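Local coordinates for putative succinylglutamate desuccinylase / aspartoacylase (Shewanella amazonensis, PDB 3FMC), which is probably a zinc-dependent hydrolase of the succinylglutamate desuccinylase/aspartoacylase family, acting on ester bonds, at residues C[47-52]-C[248-254]; C[111-115]-C[219-223]; C[121-127]-C[230-235]; C[171-177]-C[240-246]. Numbering follows the deposited sequence.

All four contacts belong to the catalytic part of the protein and form two clusters. Interactions 1 and 4 are neighbours, with centres 10 Å apart. They touch where Val52 packs on Leu243 and where Arg248 NH1 reaches Leu243 O. Interactions 2 and 3 form the other cluster, also 10 Å between centres, and meet where Tyr115 packs on Arg230 and Trp114 on Leu126. The centres of interactions 1 and 2 are 38 Å apart, on opposite sides of the centre of the chain. Interaction 4 holds His172, which with His43 and Glu46 probably outlines an empty zinc site. Interactions 2 and 3 lie well away, their centres 33 and 34 Å from that of interaction 4.

Interaction 1. Residues C[47-52]-C[248-254]; sequences VQGNAV and RIDLDDA
Two helix starts meet here, each led in by loop. Val47 leads into helix 48-60. Residues 248-250 are extended and run into helix 251-267, with Asp250 as N-cap: its OD1 accepts from Asp253 N at 2.9 Å. The closest CA pairs are Gln48-Ile249 (5.0 Å) and Val52-Ala254 (4.6 Å). Ala51 and Ala254 both point across and let the helices come close, CB to CB 3.6 Å. The Ala254 methyl fits the hollow between Ala51 and Val52, with Val52 CG2 (chi1 t) 3.8 Å from Ala254 CB. Ala51 CB is also 4.0 Å from Leu251 CD2 and 4.2 Å from Ile249 CG2. Ile249 (m, m) fills the space under the first turn, its CD1 3.7 Å from Val47 CG2 and 3.3 Å from Val47 O. Gln48 (t, p) spans the gap. Its OE1 accepts from Asp250 N (2.9 Å) and its NE2 donates to Asp250 O (3.0 Å), so one amide pairs with both backbone groups of the N-cap residue. The Arg248 guanidinium lies over Gln48 CD, and Arg248 NH2 forms a salt bridge with Asp253 OD2 (3.1 Å). Arg248 NH1 is hydrogen-bonded to Ser245 O, and Asp253 also forms a salt bridge with Lys179. Val52 packs against Leu171 of strand 167-174, and Leu332 of the second subunit covers Leu251, so this helix pair sits between the central sheet and a subunit interface.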
# COMPACT_ATOMS: atom_id res chain seq x y z
N VAL C 47 -4.28 18.66 -0.15
CA VAL C 47 -4.91 19.29 -1.30
C VAL C 47 -5.47 20.69 -1.05
O VAL C 47 -5.71 21.40 -1.99
CB VAL C 47 -5.98 18.35 -1.94
CG1 VAL C 47 -5.29 17.05 -2.52
CG2 VAL C 47 -7.12 17.97 -0.98
N GLN C 48 -5.66 21.09 0.20
CA GLN C 48 -6.25 22.42 0.45
C GLN C 48 -5.42 23.56 -0.14
O GLN C 48 -5.96 24.62 -0.50
CB GLN C 48 -6.48 22.59 1.96
CG GLN C 48 -7.01 24.01 2.37
CD GLN C 48 -8.44 24.24 2.07
OE1 GLN C 48 -9.05 23.60 1.20
NE2 GLN C 48 -9.01 25.20 2.77
N GLY C 49 -4.11 23.38 -0.26
CA GLY C 49 -3.25 24.38 -0.86
C GLY C 49 -3.63 24.76 -2.28
O GLY C 49 -3.39 25.89 -2.70
N ASN C 50 -4.24 23.84 -3.02
CA ASN C 50 -4.77 24.14 -4.36
C ASN C 50 -5.93 25.14 -4.26
O ASN C 50 -6.06 26.08 -5.09
CB ASN C 50 -5.24 22.87 -5.07
CG ASN C 50 -4.10 21.88 -5.28
OD1 ASN C 50 -3.08 22.26 -5.81
ND2 ASN C 50 -4.24 20.65 -4.79
N ALA C 51 -6.78 24.93 -3.26
CA ALA C 51 -7.94 25.81 -3.02
C ALA C 51 -7.43 27.18 -2.61
O ALA C 51 -8.03 28.22 -2.99
CB ALA C 51 -8.89 25.21 -1.90
N VAL C 52 -6.33 27.20 -1.86
CA VAL C 52 -5.72 28.50 -1.46
C VAL C 52 -5.16 29.25 -2.68
O VAL C 52 -5.35 30.48 -2.84
CB VAL C 52 -4.71 28.34 -0.29
CG1 VAL C 52 -4.02 29.68 -0.00
CG2 VAL C 52 -5.38 27.78 0.98
N ARG C 248 -8.93 17.28 2.23
CA ARG C 248 -10.07 18.15 2.31
C ARG C 248 -9.88 19.39 1.47
O ARG C 248 -8.76 19.90 1.33
CB ARG C 248 -10.24 18.59 3.75
CG ARG C 248 -9.04 19.25 4.29
CD ARG C 248 -9.26 19.83 5.66
NE ARG C 248 -9.73 21.21 5.64
CZ ARG C 248 -8.97 22.30 5.53
NH1 ARG C 248 -7.64 22.25 5.38
NH2 ARG C 248 -9.59 23.48 5.58
N ILE C 249 -10.99 19.86 0.91
CA ILE C 249 -11.06 21.12 0.15
C ILE C 249 -12.18 21.90 0.86
O ILE C 249 -13.25 21.35 1.08
CB ILE C 249 -11.47 20.91 -1.29
CG1 ILE C 249 -10.35 20.16 -2.05
CG2 ILE C 249 -11.82 22.26 -2.00
CD1 ILE C 249 -8.99 20.91 -2.16
N ASP C 250 -11.86 23.11 1.30
CA ASP C 250 -12.85 24.00 1.93
C ASP C 250 -12.58 25.39 1.34
O ASP C 250 -11.68 26.10 1.73
CB ASP C 250 -12.74 23.97 3.44
CG ASP C 250 -13.72 24.89 4.13
OD1 ASP C 250 -14.16 25.87 3.53
OD2 ASP C 250 -14.04 24.62 5.29
N LEU C 251 -13.36 25.74 0.34
CA LEU C 251 -13.14 27.00 -0.40
C LEU C 251 -13.30 28.25 0.47
O LEU C 251 -12.47 29.17 0.40
CB LEU C 251 -14.01 27.06 -1.65
CG LEU C 251 -13.55 26.11 -2.77
CD1 LEU C 251 -14.65 25.96 -3.83
CD2 LEU C 251 -12.29 26.66 -3.34
N ASP C 252 -14.26 28.25 1.37
CA ASP C 252 -14.40 29.41 2.27
C ASP C 252 -13.20 29.55 3.17
O ASP C 252 -12.69 30.67 3.40
CB ASP C 252 -15.63 29.27 3.17
CG ASP C 252 -16.92 29.51 2.43
OD1 ASP C 252 -16.89 30.08 1.33
OD2 ASP C 252 -17.96 29.13 2.99
N ASP C 253 -12.74 28.43 3.73
CA ASP C 253 -11.57 28.50 4.60
C ASP C 253 -10.32 28.94 3.81
O ASP C 253 -9.50 29.73 4.28
CB ASP C 253 -11.36 27.14 5.29
CG ASP C 253 -10.52 27.25 6.54
OD1 ASP C 253 -10.64 28.27 7.24
OD2 ASP C 253 -9.79 26.28 6.84
N ALA C 254 -10.18 28.44 2.58
CA ALA C 254 -9.07 28.81 1.69
C ALA C 254 -9.07 30.33 1.36
O ALA C 254 -8.01 30.94 1.17
CB ALA C 254 -9.14 27.98 0.40
O HOH W 1 -6.39 19.29 2.48
O HOH W 2 -7.49 26.12 5.09

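Interaction 2. Residues C[111-115]-C[219-223]; sequences IEVWY and WTLAE
This is a helix-helix packing contact, its centre about 24 Å from the centre of the chain. Segments 111-115 and 219-223 are both helical. Their axes come within 9.7 Å and cross at -62°. The nearest CA pair is Ile111-Leu221, 6.3 Å. Leu221 (t, p) reaches across with CD1 into a pocket made by Ile111, Trp114 and Tyr115. Its CD1 is 3.9 Å from Ile111 CG2 and 4.2 Å from Trp114 CE3. Both aromatic side chains take chi1 t, with chi2 of 99° for Trp114 and 76° for Tyr115, which brings their rings alongside the leucine methyl. Ile111 (m, t) points toward the other helix; its CG2 lies 3.7 Å from Leu221 CA. The contact is apolar. Thr220 (m) turns its methyl to Ile111, while its OG1 is hydrogen-bonded to Val216 O of its own helix. Trp114 NE1 is hydrogen-bonded to Thr133 of helix 123-142, which also packs on Leu221 and makes this a three-helix junction. The shortest approach is Ile111 CD1 to Thr220 CG2, 3.6 Å.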
# COMPACT_ATOMS: atom_id res chain seq x y z
N ILE C 111 30.58 28.73 0.92
CA ILE C 111 30.03 30.08 0.81
C ILE C 111 31.06 31.14 1.24
O ILE C 111 31.11 32.23 0.67
CB ILE C 111 28.66 30.20 1.55
CG1 ILE C 111 27.63 29.36 0.80
CG2 ILE C 111 28.19 31.66 1.63
CD1 ILE C 111 26.27 29.14 1.50
N GLU C 112 31.86 30.80 2.23
CA GLU C 112 32.94 31.70 2.65
C GLU C 112 33.83 31.98 1.43
O GLU C 112 34.07 33.13 1.10
CB GLU C 112 33.73 31.12 3.84
CG GLU C 112 34.93 31.98 4.27
CD GLU C 112 34.55 33.46 4.58
OE1 GLU C 112 33.66 33.67 5.43
OE2 GLU C 112 35.16 34.37 3.96
N VAL C 113 34.27 30.93 0.72
CA VAL C 113 35.10 31.09 -0.48
C VAL C 113 34.36 31.81 -1.58
O VAL C 113 34.89 32.69 -2.23
CB VAL C 113 35.66 29.71 -0.99
CG1 VAL C 113 36.34 29.84 -2.37
CG2 VAL C 113 36.62 29.14 0.04
N TRP C 114 33.10 31.46 -1.80
CA TRP C 114 32.31 32.14 -2.83
C TRP C 114 32.24 33.63 -2.47
O TRP C 114 32.39 34.50 -3.32
CB TRP C 114 30.89 31.57 -2.90
CG TRP C 114 30.10 32.11 -4.04
CD1 TRP C 114 29.89 31.49 -5.24
CD2 TRP C 114 29.39 33.38 -4.11
NE1 TRP C 114 29.09 32.27 -6.03
CE2 TRP C 114 28.80 33.44 -5.38
CE3 TRP C 114 29.22 34.46 -3.21
CZ2 TRP C 114 28.03 34.53 -5.79
CZ3 TRP C 114 28.46 35.54 -3.62
CH2 TRP C 114 27.88 35.57 -4.91
N TYR C 115 31.97 33.92 -1.18
CA TYR C 115 31.89 35.32 -0.76
C TYR C 115 33.20 36.07 -1.05
O TYR C 115 33.19 37.15 -1.65
CB TYR C 115 31.53 35.44 0.71
CG TYR C 115 31.52 36.87 1.16
CD1 TYR C 115 30.47 37.71 0.82
CD2 TYR C 115 32.58 37.39 1.90
CE1 TYR C 115 30.47 39.06 1.21
CE2 TYR C 115 32.60 38.73 2.29
CZ TYR C 115 31.54 39.55 1.95
OH TYR C 115 31.51 40.88 2.35
N TRP C 219 20.89 32.82 4.04
CA TRP C 219 21.07 33.12 5.46
C TRP C 219 22.54 32.92 5.77
O TRP C 219 23.16 33.74 6.45
CB TRP C 219 20.25 32.17 6.32
CG TRP C 219 19.98 32.61 7.73
CD1 TRP C 219 20.64 33.58 8.46
CD2 TRP C 219 18.99 32.06 8.61
NE1 TRP C 219 20.12 33.67 9.71
CE2 TRP C 219 19.10 32.74 9.85
CE3 TRP C 219 18.03 31.04 8.48
CZ2 TRP C 219 18.27 32.46 10.93
CZ3 TRP C 219 17.21 30.76 9.56
CH2 TRP C 219 17.35 31.47 10.77
N THR C 220 23.10 31.81 5.28
CA THR C 220 24.52 31.53 5.47
C THR C 220 25.40 32.63 4.83
O THR C 220 26.40 33.02 5.41
CB THR C 220 24.87 30.16 4.89
OG1 THR C 220 24.10 29.16 5.60
CG2 THR C 220 26.34 29.89 5.04
N LEU C 221 25.03 33.09 3.64
CA LEU C 221 25.74 34.16 2.95
C LEU C 221 25.70 35.46 3.79
O LEU C 221 26.70 36.13 3.88
CB LEU C 221 25.11 34.46 1.58
CG LEU C 221 25.71 35.61 0.76
CD1 LEU C 221 27.12 35.20 0.32
CD2 LEU C 221 24.85 35.96 -0.44
N ALA C 222 24.54 35.76 4.37
CA ALA C 222 24.37 36.97 5.19
C ALA C 222 25.27 36.86 6.42
O ALA C 222 25.90 37.86 6.83
CB ALA C 222 22.91 37.13 5.60
N GLU C 223 25.35 35.65 6.97
CA GLU C 223 26.22 35.36 8.14
C GLU C 223 27.67 35.58 7.81
O GLU C 223 28.43 36.21 8.57
CB GLU C 223 26.03 33.90 8.63
CG GLU C 223 24.69 33.62 9.29
CD GLU C 223 24.48 32.15 9.66
OE1 GLU C 223 25.28 31.27 9.23
OE2 GLU C 223 23.48 31.88 10.38

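Interaction 3. Residues C[121-127]-C[230-235]; sequences LDDDTLI and RELGVR
The start of helix 123-142 faces an irregular loop, residues 230-235. The nearest CA pairs are Asp123-Leu232 (6.8 Å) and Ile127-Arg235 (7.8 Å). Asp122 (chi1 p) is the N-cap: its OD2 accepts from Thr125 N at 2.8 Å. The CA-to-CB bond of Asp123 (m) points toward the loop, and its carboxylate is shared by two arginines. Arg230 is fully extended (all chi t). Its NH2 donates to Asp123 OD1 at 2.6 Å, a salt bridge, and to Leu121 O at 2.9 Å. Arg230 NE adds a weak bond to Asp123 OD1 (3.1 Å), and NH1 weak bonds to Leu121 O (3.4 Å) and to Ser119 O. Asp123 OD2 makes a longer salt bridge with Arg235 NH2, 3.4 Å. Arg235 NE gives a weak bond to Leu232 O at 2.6 Å. Water 3 lies 3.0 Å from Asp123 OD2 and 2.6 Å from Glu231 O, bridging acid and loop. An apolar group lies over one face of each guanidinium: Leu126 CD1 is 3.7 Å from Arg230 NH1, and Ile127 CD1 3.2 Å from Arg235 NE. Together these form a salt-bridge network of Asp123, Arg230 and Arg235 at a capped helix N-terminus, tying it to the loop before strand 237-243.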
# COMPACT_ATOMS: atom_id res chain seq x y z
N LEU C 121 32.20 42.99 -5.46
CA LEU C 121 30.97 43.40 -6.15
C LEU C 121 30.07 44.19 -5.25
O LEU C 121 30.08 44.00 -4.04
CB LEU C 121 30.20 42.17 -6.65
CG LEU C 121 30.94 41.30 -7.66
CD1 LEU C 121 30.08 40.09 -8.03
CD2 LEU C 121 31.22 42.14 -8.89
N ASP C 122 29.25 45.06 -5.83
CA ASP C 122 28.27 45.82 -5.06
C ASP C 122 27.16 44.85 -4.65
O ASP C 122 27.08 43.74 -5.20
CB ASP C 122 27.73 47.04 -5.81
CG ASP C 122 27.01 46.69 -7.13
OD1 ASP C 122 27.41 47.22 -8.18
OD2 ASP C 122 26.04 45.90 -7.12
N ASP C 123 26.33 45.25 -3.69
CA ASP C 123 25.27 44.37 -3.17
C ASP C 123 24.40 43.74 -4.25
O ASP C 123 24.29 42.52 -4.29
CB ASP C 123 24.39 45.09 -2.15
CG ASP C 123 25.10 45.35 -0.82
OD1 ASP C 123 26.30 45.03 -0.67
OD2 ASP C 123 24.44 45.89 0.09
N ASP C 124 23.81 44.55 -5.12
CA ASP C 124 22.93 44.02 -6.16
C ASP C 124 23.63 43.07 -7.14
O ASP C 124 23.04 42.08 -7.59
CB ASP C 124 22.25 45.15 -6.96
CG ASP C 124 21.14 45.85 -6.19
OD1 ASP C 124 20.72 45.39 -5.09
OD2 ASP C 124 20.65 46.88 -6.71
N THR C 125 24.86 43.36 -7.50
CA THR C 125 25.56 42.49 -8.42
C THR C 125 25.97 41.19 -7.73
O THR C 125 25.96 40.14 -8.36
CB THR C 125 26.79 43.23 -9.01
OG1 THR C 125 26.32 44.40 -9.68
CG2 THR C 125 27.52 42.37 -9.99
N LEU C 126 26.33 41.28 -6.45
CA LEU C 126 26.71 40.10 -5.66
C LEU C 126 25.48 39.16 -5.54
O LEU C 126 25.59 37.96 -5.76
CB LEU C 126 27.25 40.52 -4.30
CG LEU C 126 27.86 39.46 -3.37
CD1 LEU C 126 28.81 40.13 -2.35
CD2 LEU C 126 26.78 38.65 -2.67
N ILE C 127 24.33 39.74 -5.28
CA ILE C 127 23.05 39.02 -5.12
C ILE C 127 22.64 38.33 -6.42
O ILE C 127 22.23 37.17 -6.42
CB ILE C 127 21.94 39.98 -4.57
CG1 ILE C 127 22.29 40.42 -3.15
CG2 ILE C 127 20.52 39.32 -4.59
CD1 ILE C 127 21.39 41.57 -2.68
N ARG C 230 30.10 43.35 6.78
CA ARG C 230 29.27 43.79 5.66
C ARG C 230 27.84 43.28 5.83
O ARG C 230 27.59 42.10 6.06
CB ARG C 230 29.82 43.33 4.32
CG ARG C 230 28.93 43.73 3.16
CD ARG C 230 29.60 43.43 1.87
NE ARG C 230 28.82 43.78 0.70
CZ ARG C 230 29.24 43.57 -0.54
NH1 ARG C 230 30.43 43.03 -0.76
NH2 ARG C 230 28.48 43.93 -1.57
N GLU C 231 26.92 44.22 5.75
CA GLU C 231 25.56 43.90 5.95
C GLU C 231 24.89 43.74 4.61
O GLU C 231 24.74 44.69 3.86
CB GLU C 231 24.88 44.99 6.82
CG GLU C 231 23.37 44.94 6.84
CD GLU C 231 22.77 43.71 7.51
OE1 GLU C 231 23.50 42.92 8.14
OE2 GLU C 231 21.52 43.57 7.43
N LEU C 232 24.54 42.50 4.29
CA LEU C 232 23.80 42.18 3.08
C LEU C 232 22.33 42.00 3.39
O LEU C 232 21.47 42.44 2.64
CB LEU C 232 24.31 40.89 2.46
CG LEU C 232 25.71 40.87 1.87
CD1 LEU C 232 26.04 39.45 1.44
CD2 LEU C 232 25.77 41.83 0.70
N GLY C 233 22.05 41.33 4.51
CA GLY C 233 20.70 40.96 4.88
C GLY C 233 20.44 39.58 4.24
O GLY C 233 21.16 39.17 3.36
N VAL C 234 19.39 38.87 4.71
CA VAL C 234 18.97 37.59 4.13
C VAL C 234 18.04 38.02 3.01
O VAL C 234 16.96 38.52 3.28
CB VAL C 234 18.30 36.71 5.17
CG1 VAL C 234 18.04 35.26 4.59
CG2 VAL C 234 19.21 36.64 6.41
N ARG C 235 18.47 37.84 1.76
CA ARG C 235 17.76 38.40 0.62
C ARG C 235 16.63 37.54 0.06
O ARG C 235 16.15 37.80 -1.04
CB ARG C 235 18.75 38.79 -0.48
CG ARG C 235 19.78 39.82 -0.03
CD ARG C 235 19.26 41.25 -0.06
NE ARG C 235 20.33 42.18 0.30
CZ ARG C 235 20.42 43.46 -0.09
NH1 ARG C 235 19.53 43.99 -0.92
NH2 ARG C 235 21.45 44.19 0.32
O HOH W 3 26.53 45.82 2.27
O HOH W 4 22.26 45.68 2.58

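Interaction 4. Residues C[171-177]-C[240-246]; sequences LHTGPKS and TLELGSQ
Two neighbouring parallel strands, 171-174 and 240-243, pair here with their axes 4.1 Å apart and twisted by 42°. Leu171 registers with Leu241 (CA-CA 5.0 Å) and His172 with Glu242 (4.6 Å). Backbone hydrogen bonds come first. His172 N donates to Leu241 O (2.7 Å), and Leu243 N to His172 O (2.8 Å). The chain turns a corner at Gly244, whose angles (86/-149) would jam a CB against the preceding carbonyl. At the corner Gly174 N donates to Gly244 O (2.9 Å), and past it Gln246 N to Pro175 O (3.0 Å). Side-chain polar contacts follow: Ser245 OG (chi1 m) accepts from Ser177 N at 2.9 Å, and Thr173 OG1 (p) donates to Gly174 O at 2.9 Å. Apolar packing lies on the face of Leu171 and Leu241, with Leu171 CD2 4.0 Å from Leu241 CB and 4.4 Å from Leu243 CD1. Helix 48-60 covers Leu171. The other face carries His172 and Glu242, with His172 CB 3.5 Å from Glu242 OE2. His172 NE2 is hydrogen-bonded to Asp170, and its ring meets that of His43. This is a parallel pair in the central mixed sheet of a zinc-carboxypeptidase-like fold, where His172, His43 and Glu46 appear to face a common vacant point, consistent with an empty zinc site.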
# COMPACT_ATOMS: atom_id res chain seq x y z
N LEU C 171 2.91 25.85 0.42
CA LEU C 171 1.63 25.57 1.04
C LEU C 171 1.44 24.07 1.30
O LEU C 171 1.37 23.23 0.36
CB LEU C 171 0.48 26.09 0.20
CG LEU C 171 0.59 27.55 -0.27
CD1 LEU C 171 -0.67 27.89 -1.04
CD2 LEU C 171 0.80 28.51 0.89
N HIS C 172 1.27 23.78 2.59
CA HIS C 172 1.07 22.44 3.11
C HIS C 172 -0.20 22.37 3.98
O HIS C 172 -0.90 23.35 4.17
CB HIS C 172 2.30 22.02 3.94
CG HIS C 172 3.55 21.74 3.13
ND1 HIS C 172 4.03 20.46 2.91
CD2 HIS C 172 4.40 22.58 2.50
CE1 HIS C 172 5.13 20.53 2.17
NE2 HIS C 172 5.38 21.80 1.91
N THR C 173 -0.47 21.17 4.46
CA THR C 173 -1.45 20.93 5.51
C THR C 173 -0.84 19.91 6.47
O THR C 173 0.11 19.20 6.13
CB THR C 173 -2.82 20.40 5.04
OG1 THR C 173 -2.78 18.98 4.79
CG2 THR C 173 -3.37 21.14 3.79
N GLY C 174 -1.42 19.84 7.66
CA GLY C 174 -1.13 18.78 8.61
C GLY C 174 -2.14 17.66 8.38
O GLY C 174 -2.85 17.67 7.38
N PRO C 175 -2.13 16.63 9.23
CA PRO C 175 -3.07 15.51 9.11
C PRO C 175 -4.43 15.96 9.65
O PRO C 175 -5.26 16.35 8.85
CB PRO C 175 -2.39 14.39 9.92
CG PRO C 175 -1.54 15.12 10.94
CD PRO C 175 -1.07 16.38 10.25
N LYS C 176 -4.69 15.81 10.95
CA LYS C 176 -5.86 16.49 11.60
C LYS C 176 -5.12 17.62 12.29
O LYS C 176 -4.36 17.40 13.24
CB LYS C 176 -6.59 15.63 12.58
CG LYS C 176 -7.18 14.37 11.96
CD LYS C 176 -8.31 14.64 10.96
CE LYS C 176 -8.96 13.32 10.57
NZ LYS C 176 -9.57 12.65 11.79
N SER C 177 -5.29 18.85 11.78
CA SER C 177 -4.41 19.93 12.22
C SER C 177 -5.06 21.31 12.23
O SER C 177 -5.96 21.60 11.47
CB SER C 177 -3.22 19.97 11.26
OG SER C 177 -2.25 20.95 11.52
N THR C 240 6.60 28.34 5.29
CA THR C 240 5.78 27.17 5.00
C THR C 240 4.50 27.31 5.78
O THR C 240 4.53 27.39 6.99
CB THR C 240 6.55 25.86 5.34
OG1 THR C 240 7.80 25.86 4.64
CG2 THR C 240 5.75 24.62 5.02
N LEU C 241 3.39 27.35 5.07
CA LEU C 241 2.09 27.49 5.66
C LEU C 241 1.42 26.12 5.71
O LEU C 241 1.29 25.48 4.69
CB LEU C 241 1.26 28.49 4.84
CG LEU C 241 1.66 30.01 4.84
CD1 LEU C 241 2.99 30.37 4.30
CD2 LEU C 241 0.48 30.81 4.15
N GLU C 242 1.02 25.70 6.92
CA GLU C 242 0.37 24.40 7.17
C GLU C 242 -1.08 24.75 7.44
O GLU C 242 -1.47 25.07 8.58
CB GLU C 242 1.01 23.70 8.38
CG GLU C 242 2.53 23.49 8.33
CD GLU C 242 2.97 22.26 7.52
OE1 GLU C 242 2.22 21.27 7.48
OE2 GLU C 242 4.07 22.30 6.95
N LEU C 243 -1.87 24.71 6.39
CA LEU C 243 -3.25 25.21 6.39
C LEU C 243 -4.37 24.24 6.74
O LEU C 243 -5.25 23.96 5.95
CB LEU C 243 -3.50 25.91 5.05
CG LEU C 243 -2.53 27.11 4.82
CD1 LEU C 243 -2.72 27.75 3.48
CD2 LEU C 243 -2.66 28.19 5.96
N GLY C 244 -4.37 23.77 7.97
CA GLY C 244 -5.44 22.89 8.43
C GLY C 244 -5.17 21.44 8.11
O GLY C 244 -4.02 21.01 8.05
N SER C 245 -6.26 20.71 7.89
CA SER C 245 -6.21 19.28 7.77
C SER C 245 -6.05 18.85 6.32
O SER C 245 -6.41 19.56 5.38
CB SER C 245 -7.45 18.71 8.44
OG SER C 245 -7.43 18.96 9.84
N GLN C 246 -5.54 17.63 6.13
CA GLN C 246 -5.34 17.06 4.80
C GLN C 246 -6.64 16.45 4.31
O GLN C 246 -7.66 16.45 5.01
CB GLN C 246 -4.29 15.92 4.90
CG GLN C 246 -4.77 14.70 5.66
CD GLN C 246 -3.62 13.73 5.94
OE1 GLN C 246 -2.51 13.94 5.48
NE2 GLN C 246 -3.87 12.75 6.79
O HOH W 5 3.57 18.85 5.81